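Amino acid ABC transporter, periplasmic amino acid-binding protein (Brucella ovis, PDB 4Z9N) binds glutathione and, as a periplasmic binding protein, probably delivers it to an ABC transporter for uptake into the cell. Local coordinates at residues N88-I93 against K210-L215; I106-G111 against D184-Y189. All blocks are in the same frame, centred on the assembly; numbering follows the deposited sequence.

Contact 1 of 2, residues N88-I93 against K210-L215; sequences NTTWTI and KEPFGL. With GSH (glutathione), chain U.
Thr-90 and Glu-211 illustrate how a protein side chain can grip a ligand and its own scaffold through one oxygen. Thr-90 OG1 donates to Glu-211 OE1 over a short 2.5 Å, using the carboxylate's anti lone pair, and accepts from the glutathione amino nitrogen N1; Glu-211 OE1 is also hydrogen-bonded to Thr-142. The chi1 of -61° sets Thr-90 OG1 beside the backbone N, and Thr-90 N reaches the ligand too, bonding to glutathione O12 at 2.9 Å. The other branch, Thr-90 CG2, lies 3.7 Å from Pro-212 CD. Behind these side chains the backbones form a single beta bridge, Thr-90 with Phe-213, closed by Gly-214 N to Thr-89 O and Trp-91 N to Pro-212 O. It pins the loop ahead of helix 93-97 to strand 211-218. As in amino acid-binding relatives of solute-binding family 3, this loop probably serves the alpha-carboxylate; here it binds the carboxylate and amino group of the gamma-glutamyl end of glutathione. Asn-88 lies between the Phe-213 ring and glutathione. Asn-88 CA sits over one face of that ring, a CH-pi contact 3.7 Å from the Phe-213 centroid, and Asn-88 CB rests 3.6 Å from Phe-213 CE2. Beyond CB, CG turns away from the ring, OD1 accepts from Asn-26 ND2, and Asn-88 ND2 donates to glutathione O2 at 2.9 Å with an N-H...O angle of 164°. A water bridges Thr-89 N and Gly-214 O, while the Trp-91 indole NE1 bonds to Asp-96, a ligand of the nearby sodium ion.

Contact 2 of 2, residues I106-G111 against D184-Y189; sequences INYYDG and DQSSLY. With GSH (glutathione), chain U.
Asp-110 presents a single carboxylate oxygen to Ser-186, an example of a strand aspartate reaching into the first turn of a helix. Asp-110 OD2 takes Ser-186 N on its syn lone pair at 2.9 Å, and Ser-186 OG approaches the same syn side of Asp-110 OD2 at 2.5 Å, 34° out of the carboxylate plane. A chi1 of 64° puts OG between the serine's own N and carbonyl carbon, where both donors can face one acceptor. Alongside, Gln-185 N bonds to Gly-111 O, continuing the polar seam where strand 108-110 and helix 185-189 run nearly at a right angle. The buried Tyr-108 ring meets Ser-186 with CE1, CZ and OH, Tyr-108 OH lying 3.6 Å from Ser-186 CB, without a bond. Toward solvent the contact thins: partly exposed Gln-185 rests its CB 3.5 Å from Asp-110 OD1 before its chain leads off. Asp-184, at the N-cap position, makes no capping bond with its side chain; Asp-184 OD2 instead accepts from glutathione N1 at 2.6 Å. Like charges Asp-110 OD2 and Asp-184 OD2 are 5.0 Å apart. The Ser-186 donors at the helix start, for Asp-110, and the ligand's amino group, for Asp-184, would probably favour the anionic forms.

How the contacts relate
Contacts 1 and 2, their centres about 9 Å apart, show two ligand-binding segments, a loop and a helix start, brought together by neighbouring strands of one sheet. Strand 211-218 of contact 1 pairs with strand 101-117 of contact 2: Glu-211 N lies 2.7 Å from Asp-110 O, and Phe-213 N 2.8 Å from Tyr-108 O, both probable hydrogen bonds. Phe-213 joins them a second way, for Phe-213 CE1 packs 3.3 Å from Asp-184 OD2, on the side chain that holds the ligand's amino group. That amino nitrogen, N1, is thus shared: contact 1 supplies Asn-88 O and Thr-90 OG1, contact 2 the carboxylate. Arg-73 and Arg-95 also bond to glutathione.

Contact 1 of 2, residues N88-I93 against K210-L215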
ATOM      1  N   ASN D  88      -4.128  13.845  -8.351  1.00 13.13           N
ATOM      2  CA  ASN D  88      -4.162  14.271  -6.942  1.00 12.54           C
ATOM      3  C   ASN D  88      -5.487  13.903  -6.275  1.00 15.69           C
ATOM      4  O   ASN D  88      -6.087  14.708  -5.573  1.00 14.70           O
ATOM      5  CB  ASN D  88      -3.866  15.809  -6.795  1.00 12.97           C
ATOM      6  CG  ASN D  88      -4.738  16.720  -7.703  1.00 14.54           C
ATOM      7  OD1 ASN D  88      -4.658  16.675  -8.940  1.00 16.30           O
ATOM      8  ND2 ASN D  88      -5.523  17.604  -7.071  1.00 15.66           N
ATOM      9  N   THR D  89      -5.906  12.658  -6.497  1.00 11.95           N
ATOM     10  CA  THR D  89      -7.215  12.165  -6.089  1.00 13.33           C
ATOM     11  C   THR D  89      -7.091  11.186  -4.923  1.00 13.36           C
ATOM     12  O   THR D  89      -6.463  10.129  -5.031  1.00 11.21           O
ATOM     13  CB  THR D  89      -7.931  11.490  -7.269  1.00 15.62           C
ATOM     14  OG1 THR D  89      -8.345  12.477  -8.235  1.00 14.55           O
ATOM     15  CG2 THR D  89      -9.114  10.686  -6.785  1.00 12.26           C
ATOM     16  N   THR D  90      -7.694  11.547  -3.799  1.00 10.60           N
ATOM     17  CA  THR D  90      -7.512  10.780  -2.571  1.00 12.35           C
ATOM     18  C   THR D  90      -8.241   9.430  -2.599  1.00 11.22           C
ATOM     19  O   THR D  90      -9.415   9.346  -2.946  1.00 12.68           O
ATOM     20  CB  THR D  90      -7.980  11.608  -1.361  1.00 12.31           C
ATOM     21  OG1 THR D  90      -7.195  12.804  -1.281  1.00 11.80           O
ATOM     22  CG2 THR D  90      -7.837  10.804  -0.066  1.00 14.14           C
ATOM     23  N   TRP D  91      -7.512   8.369  -2.271  1.00 10.71           N
ATOM     24  CA  TRP D  91      -8.098   7.048  -2.021  1.00 10.01           C
ATOM     25  C   TRP D  91      -8.861   7.064  -0.698  1.00 11.49           C
ATOM     26  O   TRP D  91      -8.262   7.277   0.359  1.00 12.51           O
ATOM     27  CB  TRP D  91      -6.989   5.999  -1.964  1.00  8.82           C
ATOM     28  CG  TRP D  91      -7.406   4.547  -1.937  1.00  9.80           C
ATOM     29  CD1 TRP D  91      -8.647   4.007  -1.677  1.00 10.54           C
ATOM     30  CD2 TRP D  91      -6.538   3.458  -2.193  1.00  9.09           C
ATOM     31  NE1 TRP D  91      -8.588   2.623  -1.783  1.00 11.58           N
ATOM     32  CE2 TRP D  91      -7.292   2.273  -2.081  1.00 10.34           C
ATOM     33  CE3 TRP D  91      -5.177   3.368  -2.507  1.00 11.73           C
ATOM     34  CZ2 TRP D  91      -6.730   1.022  -2.285  1.00 12.52           C
ATOM     35  CZ3 TRP D  91      -4.624   2.128  -2.701  1.00 14.86           C
ATOM     36  CH2 TRP D  91      -5.400   0.969  -2.604  1.00 14.54           C
ATOM     37  N   THR D  92     -10.174   6.850  -0.757  1.00 10.94           N
ATOM     38  CA  THR D  92     -11.008   6.746   0.445  1.00 10.07           C
ATOM     39  C   THR D  92     -11.895   5.533   0.312  1.00 11.74           C
ATOM     40  O   THR D  92     -12.113   5.043  -0.801  1.00 12.45           O
ATOM     41  CB  THR D  92     -11.925   7.968   0.636  1.00  9.93           C
ATOM     42  OG1 THR D  92     -12.962   7.931  -0.366  1.00 13.43           O
ATOM     43  CG2 THR D  92     -11.121   9.275   0.485  1.00  9.12           C
ATOM     44  N   ILE D  93     -12.465   5.067   1.418  1.00  8.85           N
ATOM     45  CA  ILE D  93     -13.298   3.878   1.301  1.00  9.94           C
ATOM     46  C   ILE D  93     -14.522   4.104   0.386  1.00 11.03           C
ATOM     47  O   ILE D  93     -14.869   3.226  -0.393  1.00 13.12           O
ATOM     48  CB  ILE D  93     -13.731   3.350   2.689  1.00  8.63           C
ATOM     49  CG1 ILE D  93     -14.428   1.995   2.545  1.00 11.03           C
ATOM     50  CG2 ILE D  93     -14.654   4.332   3.436  1.00 11.83           C
ATOM     51  CD1 ILE D  93     -14.684   1.318   3.888  1.00 15.15           C
ATOM     52  N   LYS D 210      -5.581  12.587   6.279  1.00 12.71           N
ATOM     53  CA  LYS D 210      -4.766  11.753   5.409  1.00 10.90           C
ATOM     54  C   LYS D 210      -5.293  11.864   3.983  1.00 10.81           C
ATOM     55  O   LYS D 210      -6.495  11.680   3.742  1.00 11.56           O
ATOM     56  CB  LYS D 210      -4.800  10.292   5.869  1.00 10.51           C
ATOM     57  CG  LYS D 210      -4.058  10.053   7.178  1.00 11.97           C
ATOM     58  CD  LYS D 210      -4.165   8.588   7.609  1.00 10.44           C
ATOM     59  CE  LYS D 210      -5.542   8.309   8.197  1.00 12.30           C
ATOM     60  NZ  LYS D 210      -5.519   6.942   8.867  1.00 10.87           N
ATOM     61  N   GLU D 211      -4.408  12.172   3.037  1.00 11.07           N
ATOM     62  CA  GLU D 211      -4.815  12.295   1.637  1.00 11.16           C
ATOM     63  C   GLU D 211      -3.858  11.523   0.737  1.00 11.58           C
ATOM     64  O   GLU D 211      -2.969  12.094   0.095  1.00 11.68           O
ATOM     65  CB  GLU D 211      -4.879  13.768   1.190  1.00 14.28           C
ATOM     66  CG  GLU D 211      -5.676  14.674   2.104  1.00 14.49           C
ATOM     67  CD  GLU D 211      -7.185  14.693   1.846  1.00 16.97           C
ATOM     68  OE1 GLU D 211      -7.680  14.061   0.884  1.00 13.01           O
ATOM     69  OE2 GLU D 211      -7.882  15.373   2.638  1.00 19.01           O
ATOM     70  N   PRO D 212      -4.008  10.195   0.710  1.00 11.15           N
ATOM     71  CA  PRO D 212      -3.170   9.402  -0.191  1.00 10.91           C
ATOM     72  C   PRO D 212      -3.655   9.502  -1.647  1.00 11.18           C
ATOM     73  O   PRO D 212      -4.772   9.078  -1.968  1.00 12.50           O
ATOM     74  CB  PRO D 212      -3.306   7.979   0.381  1.00 10.46           C
ATOM     75  CG  PRO D 212      -4.698   7.977   1.030  1.00 11.00           C
ATOM     76  CD  PRO D 212      -4.817   9.368   1.621  1.00 11.83           C
ATOM     77  N   PHE D 213      -2.827  10.079  -2.521  1.00 11.75           N
ATOM     78  CA  PHE D 213      -3.197  10.251  -3.936  1.00 13.96           C
ATOM     79  C   PHE D 213      -3.122   8.893  -4.620  1.00 14.03           C
ATOM     80  O   PHE D 213      -2.070   8.248  -4.576  1.00 13.79           O
ATOM     81  CB  PHE D 213      -2.259  11.234  -4.650  1.00 12.98           C
ATOM     82  CG  PHE D 213      -2.347  12.655  -4.150  1.00 13.24           C
ATOM     83  CD1 PHE D 213      -3.266  13.012  -3.167  1.00 13.97           C
ATOM     84  CD2 PHE D 213      -1.515  13.637  -4.681  1.00 14.12           C
ATOM     85  CE1 PHE D 213      -3.342  14.334  -2.699  1.00 16.70           C
ATOM     86  CE2 PHE D 213      -1.571  14.964  -4.221  1.00 15.95           C
ATOM     87  CZ  PHE D 213      -2.510  15.312  -3.237  1.00 16.00           C
ATOM     88  N   GLY D 214      -4.212   8.467  -5.251  1.00 14.52           N
ATOM     89  CA  GLY D 214      -4.288   7.120  -5.807  1.00 13.87           C
ATOM     90  C   GLY D 214      -4.348   7.042  -7.315  1.00 15.89           C
ATOM     91  O   GLY D 214      -4.893   7.915  -7.968  1.00 14.60           O
ATOM     92  N   LEU D 215      -3.718   6.006  -7.863  1.00 16.41           N
ATOM     93  CA  LEU D 215      -3.790   5.699  -9.280  1.00 15.48           C
ATOM     94  C   LEU D 215      -5.111   5.000  -9.533  1.00 13.99           C
ATOM     95  O   LEU D 215      -5.293   3.846  -9.143  1.00 15.61           O
ATOM     96  CB  LEU D 215      -2.605   4.820  -9.683  1.00 16.09           C
ATOM     97  CG  LEU D 215      -1.267   5.447  -9.277  1.00 15.49           C
ATOM     98  CD1 LEU D 215      -0.135   4.494  -9.563  1.00 19.97           C
ATOM     99  CD2 LEU D 215      -1.044   6.782  -9.981  1.00 16.27           C
TER
HETATM  100  N1  GSH U 401      -7.209  15.237  -2.952  1.00 12.03           N
HETATM  101  CA1 GSH U 401      -8.496  15.913  -2.782  1.00 10.27           C
HETATM  102  C1  GSH U 401      -9.594  15.008  -3.338  1.00 12.10           C
HETATM  103  O11 GSH U 401     -10.802  15.331  -3.161  1.00 15.66           O
HETATM  104  O12 GSH U 401      -9.307  13.956  -3.974  1.00 11.89           O
HETATM  105  CB1 GSH U 401      -8.550  17.251  -3.537  1.00  9.38           C
HETATM  106  CG1 GSH U 401      -8.320  16.987  -5.038  1.00 10.87           C
HETATM  107  CD1 GSH U 401      -8.626  18.264  -5.813  1.00 16.59           C
HETATM  108  OE1 GSH U 401      -9.429  18.287  -6.694  1.00 17.25           O
HETATM  109  N2  GSH U 401      -7.900  19.459  -5.458  1.00 15.97           N
HETATM  110  CA2 GSH U 401      -8.212  20.678  -6.182  1.00 18.95           C
HETATM  111  C2  GSH U 401      -7.893  20.562  -7.680  1.00 16.60           C
HETATM  112  O2  GSH U 401      -7.164  19.742  -8.140  1.00 16.80           O
HETATM  113  CB2 GSH U 401      -7.549  21.885  -5.508  1.00 18.47           C
HETATM  114  SG2 GSH U 401      -5.746  21.884  -5.709  1.00 23.59           S
HETATM  115  N3  GSH U 401      -8.577  21.488  -8.556  1.00 16.84           N
HETATM  116  CA3 GSH U 401      -8.341  21.440  -9.974  1.00 20.58           C
HETATM  117  C3  GSH U 401      -9.691  21.369 -10.687  1.00 19.23           C
HETATM  118  O31 GSH U 401      -9.728  21.561 -11.930  1.00 23.49           O
HETATM  119  O32 GSH U 401     -10.753  21.105 -10.043  1.00 19.53           O
HETATM  120  O   HOH W   1      -4.569  10.655  -8.336  1.00 14.17           O

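Contact 2 of 2, residues I106-G111 against D184-Y189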
ATOM      1  N   ILE D 106      -0.494   4.233  -4.529  1.00 11.64           N
ATOM      2  CA  ILE D 106      -0.499   5.572  -3.968  1.00 10.90           C
ATOM      3  C   ILE D 106       0.796   6.238  -4.421  1.00 11.38           C
ATOM      4  O   ILE D 106       1.867   5.851  -3.981  1.00 11.75           O
ATOM      5  CB  ILE D 106      -0.611   5.545  -2.431  1.00 12.32           C
ATOM      6  CG1 ILE D 106      -2.000   5.059  -1.988  1.00 10.07           C
ATOM      7  CG2 ILE D 106      -0.312   6.925  -1.837  1.00 13.34           C
ATOM      8  CD1 ILE D 106      -2.004   4.515  -0.555  1.00 11.99           C
ATOM      9  N   ASN D 107       0.708   7.213  -5.316  1.00 12.84           N
ATOM     10  CA  ASN D 107       1.948   7.790  -5.815  1.00 13.12           C
ATOM     11  C   ASN D 107       2.388   9.007  -5.000  1.00 13.98           C
ATOM     12  O   ASN D 107       3.494   9.491  -5.169  1.00 13.47           O
ATOM     13  CB  ASN D 107       1.838   8.116  -7.321  1.00 12.97           C
ATOM     14  CG  ASN D 107       0.861   9.235  -7.651  1.00 16.42           C
ATOM     15  OD1 ASN D 107      -0.067   9.555  -6.903  1.00 14.05           O
ATOM     16  ND2 ASN D 107       1.050   9.814  -8.831  1.00 13.66           N
ATOM     17  N   TYR D 108       1.545   9.476  -4.084  1.00 12.33           N
ATOM     18  CA  TYR D 108       1.952  10.590  -3.243  1.00 14.11           C
ATOM     19  C   TYR D 108       1.075  10.618  -1.998  1.00 13.42           C
ATOM     20  O   TYR D 108      -0.133  10.782  -2.115  1.00 13.12           O
ATOM     21  CB  TYR D 108       1.847  11.923  -4.010  1.00 13.58           C
ATOM     22  CG  TYR D 108       2.460  13.080  -3.258  1.00 14.41           C
ATOM     23  CD1 TYR D 108       1.736  13.763  -2.289  1.00 13.38           C
ATOM     24  CD2 TYR D 108       3.773  13.460  -3.488  1.00 19.03           C
ATOM     25  CE1 TYR D 108       2.299  14.798  -1.579  1.00 15.14           C
ATOM     26  CE2 TYR D 108       4.347  14.491  -2.783  1.00 16.27           C
ATOM     27  CZ  TYR D 108       3.604  15.152  -1.827  1.00 19.15           C
ATOM     28  OH  TYR D 108       4.174  16.172  -1.112  1.00 17.71           O
ATOM     29  N   TYR D 109       1.683  10.428  -0.822  1.00 11.24           N
ATOM     30  CA  TYR D 109       0.960  10.575   0.447  1.00 13.34           C
ATOM     31  C   TYR D 109       0.927  12.042   0.827  1.00 12.44           C
ATOM     32  O   TYR D 109       1.969  12.641   1.004  1.00 13.95           O
ATOM     33  CB  TYR D 109       1.620   9.781   1.572  1.00 12.50           C
ATOM     34  CG  TYR D 109       1.621   8.282   1.360  1.00 12.96           C
ATOM     35  CD1 TYR D 109       2.630   7.676   0.630  1.00 13.07           C
ATOM     36  CD2 TYR D 109       0.611   7.482   1.877  1.00 13.44           C
ATOM     37  CE1 TYR D 109       2.646   6.305   0.426  1.00 14.32           C
ATOM     38  CE2 TYR D 109       0.614   6.111   1.679  1.00 10.26           C
ATOM     39  CZ  TYR D 109       1.633   5.534   0.947  1.00 14.99           C
ATOM     40  OH  TYR D 109       1.650   4.171   0.756  1.00 17.32           O
ATOM     41  N   ASP D 110      -0.271  12.614   0.962  1.00 11.54           N
ATOM     42  CA  ASP D 110      -0.397  14.021   1.344  1.00 13.69           C
ATOM     43  C   ASP D 110      -1.365  14.152   2.532  1.00 13.11           C
ATOM     44  O   ASP D 110      -1.842  13.153   3.078  1.00 11.15           O
ATOM     45  CB  ASP D 110      -0.891  14.853   0.157  1.00 14.63           C
ATOM     46  CG  ASP D 110      -0.347  16.268   0.163  1.00 17.52           C
ATOM     47  OD1 ASP D 110       0.248  16.673   1.183  1.00 14.98           O
ATOM     48  OD2 ASP D 110      -0.508  16.964  -0.869  1.00 16.74           O
ATOM     49  N   GLY D 111      -1.613  15.384   2.953  1.00 12.34           N
ATOM     50  CA  GLY D 111      -2.566  15.668   4.013  1.00 15.26           C
ATOM     51  C   GLY D 111      -3.101  17.069   3.785  1.00 15.94           C
ATOM     52  O   GLY D 111      -2.437  17.878   3.128  1.00 16.36           O
ATOM     53  N   ASP D 184      -4.929  20.061  -0.307  1.00 16.40           N
ATOM     54  CA  ASP D 184      -3.788  19.205   0.038  1.00 16.76           C
ATOM     55  C   ASP D 184      -2.526  20.032   0.118  1.00 18.60           C
ATOM     56  O   ASP D 184      -2.373  21.008  -0.623  1.00 17.77           O
ATOM     57  CB  ASP D 184      -3.642  18.092  -0.990  1.00 15.41           C
ATOM     58  CG  ASP D 184      -4.881  17.248  -1.069  1.00 14.76           C
ATOM     59  OD1 ASP D 184      -5.436  16.965   0.012  1.00 15.21           O
ATOM     60  OD2 ASP D 184      -5.324  16.895  -2.189  1.00 15.28           O
ATOM     61  N   GLN D 185      -1.619  19.663   1.015  1.00 15.50           N
ATOM     62  CA  GLN D 185      -0.482  20.534   1.249  1.00 16.45           C
ATOM     63  C   GLN D 185       0.375  20.707  -0.009  1.00 18.87           C
ATOM     64  O   GLN D 185       0.810  21.833  -0.318  1.00 18.13           O
ATOM     65  CB  GLN D 185       0.369  20.000   2.398  1.00 21.26           C
ATOM     66  CG  GLN D 185       1.578  20.839   2.675  1.00 30.70           C
ATOM     67  CD  GLN D 185       2.492  20.179   3.676  1.00 40.89           C
ATOM     68  OE1 GLN D 185       2.205  20.157   4.871  1.00 48.25           O
ATOM     69  NE2 GLN D 185       3.567  19.583   3.185  1.00 39.33           N
ATOM     70  N   SER D 186       0.589  19.622  -0.757  1.00 16.66           N
ATOM     71  CA  SER D 186       1.412  19.722  -1.969  1.00 19.24           C
ATOM     72  C   SER D 186       0.726  20.619  -2.980  1.00 19.99           C
ATOM     73  O   SER D 186       1.383  21.277  -3.776  1.00 19.34           O
ATOM     74  CB  SER D 186       1.696  18.348  -2.593  1.00 17.75           C
ATOM     75  OG  SER D 186       0.497  17.722  -3.041  1.00 18.03           O
ATOM     76  N   SER D 187      -0.601  20.655  -2.931  1.00 17.39           N
ATOM     77  CA  SER D 187      -1.354  21.493  -3.852  1.00 17.97           C
ATOM     78  C   SER D 187      -1.210  22.971  -3.478  1.00 21.38           C
ATOM     79  O   SER D 187      -1.170  23.847  -4.357  1.00 22.69           O
ATOM     80  CB  SER D 187      -2.832  21.093  -3.849  1.00 20.35           C
ATOM     81  OG  SER D 187      -2.995  19.755  -4.301  1.00 20.84           O
ATOM     82  N   LEU D 188      -1.166  23.245  -2.174  1.00 18.72           N
ATOM     83  CA  LEU D 188      -0.954  24.616  -1.695  1.00 23.23           C
ATOM     84  C   LEU D 188       0.369  25.180  -2.217  1.00 24.49           C
ATOM     85  O   LEU D 188       0.442  26.364  -2.579  1.00 22.01           O
ATOM     86  CB  LEU D 188      -1.006  24.671  -0.162  1.00 19.39           C
ATOM     87  CG  LEU D 188      -2.402  24.461   0.447  1.00 18.59           C
ATOM     88  CD1 LEU D 188      -2.320  24.305   1.954  1.00 20.62           C
ATOM     89  CD2 LEU D 188      -3.287  25.653   0.071  1.00 19.29           C
ATOM     90  N   TYR D 189       1.412  24.345  -2.270  1.00 20.75           N
ATOM     91  CA  TYR D 189       2.675  24.767  -2.875  1.00 21.95           C
ATOM     92  C   TYR D 189       2.471  25.189  -4.331  1.00 22.67           C
ATOM     93  O   TYR D 189       3.054  26.171  -4.792  1.00 25.36           O
ATOM     94  CB  TYR D 189       3.727  23.646  -2.817  1.00 21.71           C
ATOM     95  CG  TYR D 189       4.464  23.503  -1.496  1.00 21.66           C
ATOM     96  CD1 TYR D 189       3.938  22.743  -0.454  1.00 20.52           C
ATOM     97  CD2 TYR D 189       5.700  24.107  -1.305  1.00 24.05           C
ATOM     98  CE1 TYR D 189       4.626  22.597   0.747  1.00 24.62           C
ATOM     99  CE2 TYR D 189       6.392  23.970  -0.114  1.00 26.01           C
ATOM    100  CZ  TYR D 189       5.852  23.221   0.909  1.00 28.29           C
ATOM    101  OH  TYR D 189       6.549  23.088   2.094  1.00 29.99           O
TER
HETATM  102  N1  GSH U 401      -7.209  15.237  -2.952  1.00 12.03           N
HETATM  103  CA1 GSH U 401      -8.496  15.913  -2.782  1.00 10.27           C
HETATM  104  C1  GSH U 401      -9.594  15.008  -3.338  1.00 12.10           C
HETATM  105  O11 GSH U 401     -10.802  15.331  -3.161  1.00 15.66           O
HETATM  106  O12 GSH U 401      -9.307  13.956  -3.974  1.00 11.89           O
HETATM  107  CB1 GSH U 401      -8.550  17.251  -3.537  1.00  9.38           C
HETATM  108  CG1 GSH U 401      -8.320  16.987  -5.038  1.00 10.87           C
HETATM  109  CD1 GSH U 401      -8.626  18.264  -5.813  1.00 16.59           C
HETATM  110  OE1 GSH U 401      -9.429  18.287  -6.694  1.00 17.25           O
HETATM  111  N2  GSH U 401      -7.900  19.459  -5.458  1.00 15.97           N
HETATM  112  CA2 GSH U 401      -8.212  20.678  -6.182  1.00 18.95           C
HETATM  113  C2  GSH U 401      -7.893  20.562  -7.680  1.00 16.60           C
HETATM  114  O2  GSH U 401      -7.164  19.742  -8.140  1.00 16.80           O
HETATM  115  CB2 GSH U 401      -7.549  21.885  -5.508  1.00 18.47           C
HETATM  116  SG2 GSH U 401      -5.746  21.884  -5.709  1.00 23.59           S
HETATM  117  N3  GSH U 401      -8.577  21.488  -8.556  1.00 16.84           N
HETATM  118  CA3 GSH U 401      -8.341  21.440  -9.974  1.00 20.58           C
HETATM  119  C3  GSH U 401      -9.691  21.369 -10.687  1.00 19.23           C
HETATM  120  O31 GSH U 401      -9.728  21.561 -11.930  1.00 23.49           O
HETATM  121  O32 GSH U 401     -10.753  21.105 -10.043  1.00 19.53           O